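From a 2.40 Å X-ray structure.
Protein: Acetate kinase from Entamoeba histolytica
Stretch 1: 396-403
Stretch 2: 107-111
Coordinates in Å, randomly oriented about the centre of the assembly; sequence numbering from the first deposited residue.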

ATOM      1  N   GLN B 396      -9.389 -27.737  13.478  1.00 40.71           N
ATOM      2  CA  GLN B 396     -10.363 -26.834  14.086  1.00 39.01           C
ATOM      3  C   GLN B 396     -11.532 -26.549  13.146  1.00 40.89           C
ATOM      4  O   GLN B 396     -12.682 -26.444  13.581  1.00 42.94           O
ATOM      5  CB  GLN B 396      -9.689 -25.525  14.503  1.00 44.41           C
ATOM      6  CG  GLN B 396     -10.632 -24.520  15.151  1.00 43.26           C
ATOM      7  CD  GLN B 396     -11.202 -25.018  16.467  1.00 47.65           C
ATOM      8  OE1 GLN B 396     -10.475 -25.543  17.313  1.00 52.26           O
ATOM      9  NE2 GLN B 396     -12.508 -24.860  16.644  1.00 52.85           N
ATOM     10  N   LYS B 397     -11.231 -26.429  11.857  1.00 34.99           N
ATOM     11  CA  LYS B 397     -12.254 -26.208  10.843  1.00 40.91           C
ATOM     12  C   LYS B 397     -13.198 -27.409  10.806  1.00 40.43           C
ATOM     13  O   LYS B 397     -14.394 -27.269  10.533  1.00 42.41           O
ATOM     14  CB  LYS B 397     -11.609 -25.986   9.470  1.00 41.31           C
ATOM     15  CG  LYS B 397     -12.434 -25.117   8.521  1.00 47.89           C
ATOM     16  CD  LYS B 397     -12.647 -23.724   9.118  1.00 58.46           C
ATOM     17  CE  LYS B 397     -13.908 -23.053   8.588  1.00 47.96           C
ATOM     18  NZ  LYS B 397     -15.016 -24.030   8.409  1.00 74.07           N
ATOM     19  N   GLY B 398     -12.657 -28.586  11.113  1.00 39.96           N
ATOM     20  CA  GLY B 398     -13.450 -29.800  11.146  1.00 44.85           C
ATOM     21  C   GLY B 398     -14.374 -29.890  12.348  1.00 40.05           C
ATOM     22  O   GLY B 398     -15.497 -30.390  12.233  1.00 38.86           O
ATOM     23  N   LYS B 399     -13.893 -29.432  13.505  1.00 41.03           N
ATOM     24  CA  LYS B 399     -14.723 -29.362  14.705  1.00 49.75           C
ATOM     25  C   LYS B 399     -15.913 -28.453  14.434  1.00 48.64           C
ATOM     26  O   LYS B 399     -17.026 -28.704  14.886  1.00 48.90           O
ATOM     27  CB  LYS B 399     -13.926 -28.811  15.892  1.00 39.82           C
ATOM     28  CG  LYS B 399     -12.663 -29.589  16.246  1.00 49.11           C
ATOM     29  CD  LYS B 399     -12.018 -29.023  17.513  1.00 48.29           C
ATOM     30  CE  LYS B 399     -10.590 -29.529  17.693  1.00 55.74           C
ATOM     31  NZ  LYS B 399      -9.921 -28.922  18.887  1.00 51.12           N
ATOM     32  N   GLU B 400     -15.658 -27.390  13.682  1.00 38.51           N
ATOM     33  CA  GLU B 400     -16.675 -26.405  13.349  1.00 41.98           C
ATOM     34  C   GLU B 400     -17.736 -26.983  12.410  1.00 46.12           C
ATOM     35  O   GLU B 400     -18.913 -26.639  12.503  1.00 51.65           O
ATOM     36  CB  GLU B 400     -15.995 -25.193  12.711  1.00 51.22           C
ATOM     37  CG  GLU B 400     -16.900 -24.033  12.367  1.00 54.00           C
ATOM     38  CD  GLU B 400     -16.113 -22.843  11.851  1.00 63.58           C
ATOM     39  OE1 GLU B 400     -14.977 -22.632  12.333  1.00 61.58           O
ATOM     40  OE2 GLU B 400     -16.621 -22.129  10.962  1.00 62.16           O
ATOM     41  N   LEU B 401     -17.311 -27.872  11.515  1.00 48.48           N
ATOM     42  CA  LEU B 401     -18.201 -28.429  10.496  1.00 52.60           C
ATOM     43  C   LEU B 401     -18.937 -29.693  10.942  1.00 57.94           C
ATOM     44  O   LEU B 401     -20.054 -29.952  10.490  1.00 58.94           O
ATOM     45  CB  LEU B 401     -17.421 -28.733   9.213  1.00 47.85           C
ATOM     46  CG  LEU B 401     -16.870 -27.555   8.412  1.00 54.40           C
ATOM     47  CD1 LEU B 401     -16.138 -28.047   7.176  1.00 39.24           C
ATOM     48  CD2 LEU B 401     -17.992 -26.614   8.021  1.00 47.01           C
ATOM     49  N   PHE B 402     -18.311 -30.478  11.814  1.00 50.82           N
ATOM     50  CA  PHE B 402     -18.851 -31.784  12.190  1.00 52.38           C
ATOM     51  C   PHE B 402     -19.121 -31.942  13.687  1.00 56.64           C
ATOM     52  O   PHE B 402     -19.737 -32.924  14.106  1.00 50.83           O
ATOM     53  CB  PHE B 402     -17.917 -32.903  11.717  1.00 44.68           C
ATOM     54  CG  PHE B 402     -17.868 -33.065  10.225  1.00 52.80           C
ATOM     55  CD1 PHE B 402     -19.006 -33.416   9.516  1.00 47.32           C
ATOM     56  CD2 PHE B 402     -16.680 -32.885   9.531  1.00 43.21           C
ATOM     57  CE1 PHE B 402     -18.966 -33.576   8.142  1.00 43.13           C
ATOM     58  CE2 PHE B 402     -16.632 -33.042   8.156  1.00 44.66           C
ATOM     59  CZ  PHE B 402     -17.775 -33.390   7.462  1.00 49.26           C
ATOM     60  N   GLN B 403     -18.648 -30.982  14.480  1.00 58.80           N
ATOM     61  CA  GLN B 403     -18.811 -31.002  15.937  1.00 59.40           C
ATOM     62  C   GLN B 403     -18.077 -32.160  16.627  1.00 62.78           C
ATOM     63  O   GLN B 403     -18.493 -32.614  17.695  1.00 67.58           O
ATOM     64  CB  GLN B 403     -20.295 -30.982  16.332  1.00 65.30           C
ATOM     65  CG  GLN B 403     -20.645 -29.974  17.416  1.00 77.94           C
ATOM     66  CD  GLN B 403     -20.493 -28.540  16.949  1.00 84.93           C
ATOM     67  OE1 GLN B 403     -20.544 -28.256  15.751  1.00 77.46           O
ATOM     68  NE2 GLN B 403     -20.303 -27.626  17.896  1.00 84.69           N
TER
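Stretch 2, residues 107-111: KSAVI

Packing of the segment Lys 107 to Ile 111 against the last turns of a helix near the C-terminal end of the same chain, in acetate kinase from Entamoeba histolytica. The touching residues are at least 289 positions apart in sequence, so the contact is one of tertiary folding. Residues 396 to 402 are helical, continuing a helix that begins earlier in the chain, and Gln 403 leaves it with positive phi (65/28). Backbone hydrogen bonds hold this end together: Glu 400 N to Gln 396 O at 3.1 Å, Phe 402 N to Gly 398 O at 2.8 Å and Gln 403 N to Lys 399 O at 2.8 Å. Leu 401 N makes two weak bonds, to Lys 397 O at 3.1 Å and to Gly 398 O at 3.2 Å.

Stretch 2 is extended throughout, with Ala 109 and Val 110 in a strand. It crosses the helix steeply rather than following it, although the register rises in both: Ser 108 lies nearest Lys 397 (CA to CA 7.8 Å), and Val 110 nearest Leu 401 (CA to CA 7.4 Å). The two stretches together bury 247 Å², most of it from Ser 108, Val 110 and Leu 401.

Polar contacts gather at the Ser 108 end. No direct hydrogen bond joins the stretches; a water does so instead, accepting from Lys 397 NZ at 2.9 Å and, through a weak bond, from Ser 108 N at 3.0 Å. The side chain of Lys 397 (chi1 t, chi2 p) brings its amine close to Ser 108, just before the strand, with NZ 3.4 Å from Ser 108 CB, a van der Waals approach. Lys 397 NZ also forms a salt bridge to Glu 400 OE2 at 3.6 Å, about one helical turn along, so a single charged group serves both its own helix and the bridging water. Ser 108 points its CB toward the helix, but its OG is hydrogen-bonded elsewhere in the structure.

Apolar contacts take over further along. Leu 401 (chi1 m, chi2 t) directs its CB toward stretch 2 and lies over the backbone: CD2 is 4.3 Å from Ser 108 O, while CD1 is 4.1 Å from Ala 109 C and 4.2 Å from Val 110 N. Ala 109 turns its CB away from the helix, which leaves its main chain to meet the leucine. The CA-to-CB bond of Phe 402 points sideways relative to stretch 2, but the end of the ring comes nearer, and Phe 402 CZ lies 3.5 Å from Val 110 CG2. The methyl approaches the ring obliquely. Val 110, with chi1 t and its own CB sideways, is therefore touched through its backbone by Leu 401 and through its side chain by Phe 402.

The contact fades at both ends of stretch 2: neither Lys 107, whose CB points sideways and whose side-chain end leads off from the helix, nor Ile 111 loses any surface to the helix.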

ATOM      1  N   LYS B 107     -17.385 -20.115   2.229  1.00 38.56           N
ATOM      2  CA  LYS B 107     -17.219 -20.957   3.405  1.00 43.34           C
ATOM      3  C   LYS B 107     -16.404 -22.196   3.062  1.00 41.11           C
ATOM      4  O   LYS B 107     -16.454 -22.689   1.932  1.00 39.64           O
ATOM      5  CB  LYS B 107     -18.585 -21.376   3.961  1.00 39.78           C
ATOM      6  CG  LYS B 107     -19.339 -20.270   4.686  1.00 44.50           C
ATOM      7  CD  LYS B 107     -20.741 -20.708   5.111  1.00 58.15           C
ATOM      8  CE  LYS B 107     -21.635 -20.992   3.909  1.00 59.72           C
ATOM      9  NZ  LYS B 107     -23.078 -21.092   4.287  1.00 61.61           N
ATOM     10  N   SER B 108     -15.653 -22.703   4.035  1.00 39.81           N
ATOM     11  CA  SER B 108     -15.072 -24.032   3.908  1.00 38.04           C
ATOM     12  C   SER B 108     -16.243 -25.006   3.829  1.00 37.79           C
ATOM     13  O   SER B 108     -17.352 -24.672   4.246  1.00 36.42           O
ATOM     14  CB  SER B 108     -14.172 -24.351   5.099  1.00 35.06           C
ATOM     15  OG  SER B 108     -13.010 -23.544   5.082  1.00 43.92           O
ATOM     16  N   ALA B 109     -16.019 -26.204   3.299  1.00 40.52           N
ATOM     17  CA  ALA B 109     -17.155 -27.069   2.997  1.00 42.74           C
ATOM     18  C   ALA B 109     -16.920 -28.553   3.219  1.00 45.80           C
ATOM     19  O   ALA B 109     -15.805 -29.054   3.066  1.00 40.43           O
ATOM     20  CB  ALA B 109     -17.627 -26.827   1.567  1.00 35.06           C
ATOM     21  N   VAL B 110     -17.996 -29.248   3.576  1.00 51.01           N
ATOM     22  CA  VAL B 110     -18.037 -30.698   3.503  1.00 45.56           C
ATOM     23  C   VAL B 110     -18.004 -31.037   2.018  1.00 38.06           C
ATOM     24  O   VAL B 110     -18.629 -30.344   1.212  1.00 45.68           O
ATOM     25  CB  VAL B 110     -19.325 -31.243   4.143  1.00 55.99           C
ATOM     26  CG1 VAL B 110     -19.444 -32.746   3.937  1.00 52.26           C
ATOM     27  CG2 VAL B 110     -19.365 -30.898   5.628  1.00 45.14           C
ATOM     28  N   ILE B 111     -17.271 -32.083   1.648  1.00 38.06           N
ATOM     29  CA  ILE B 111     -17.062 -32.390   0.235  1.00 50.53           C
ATOM     30  C   ILE B 111     -18.169 -33.258  -0.366  1.00 49.08           C
ATOM     31  O   ILE B 111     -18.420 -34.373   0.100  1.00 48.70           O
ATOM     32  CB  ILE B 111     -15.697 -33.068  -0.001  1.00 45.17           C
ATOM     33  CG1 ILE B 111     -14.565 -32.168   0.504  1.00 43.24           C
ATOM     34  CG2 ILE B 111     -15.506 -33.378  -1.476  1.00 40.13           C
ATOM     35  CD1 ILE B 111     -13.201 -32.834   0.524  1.00 38.95           C
TER
HETATM   36  O   HOH W   1     -16.488 -22.019   6.879  1.00 48.57           O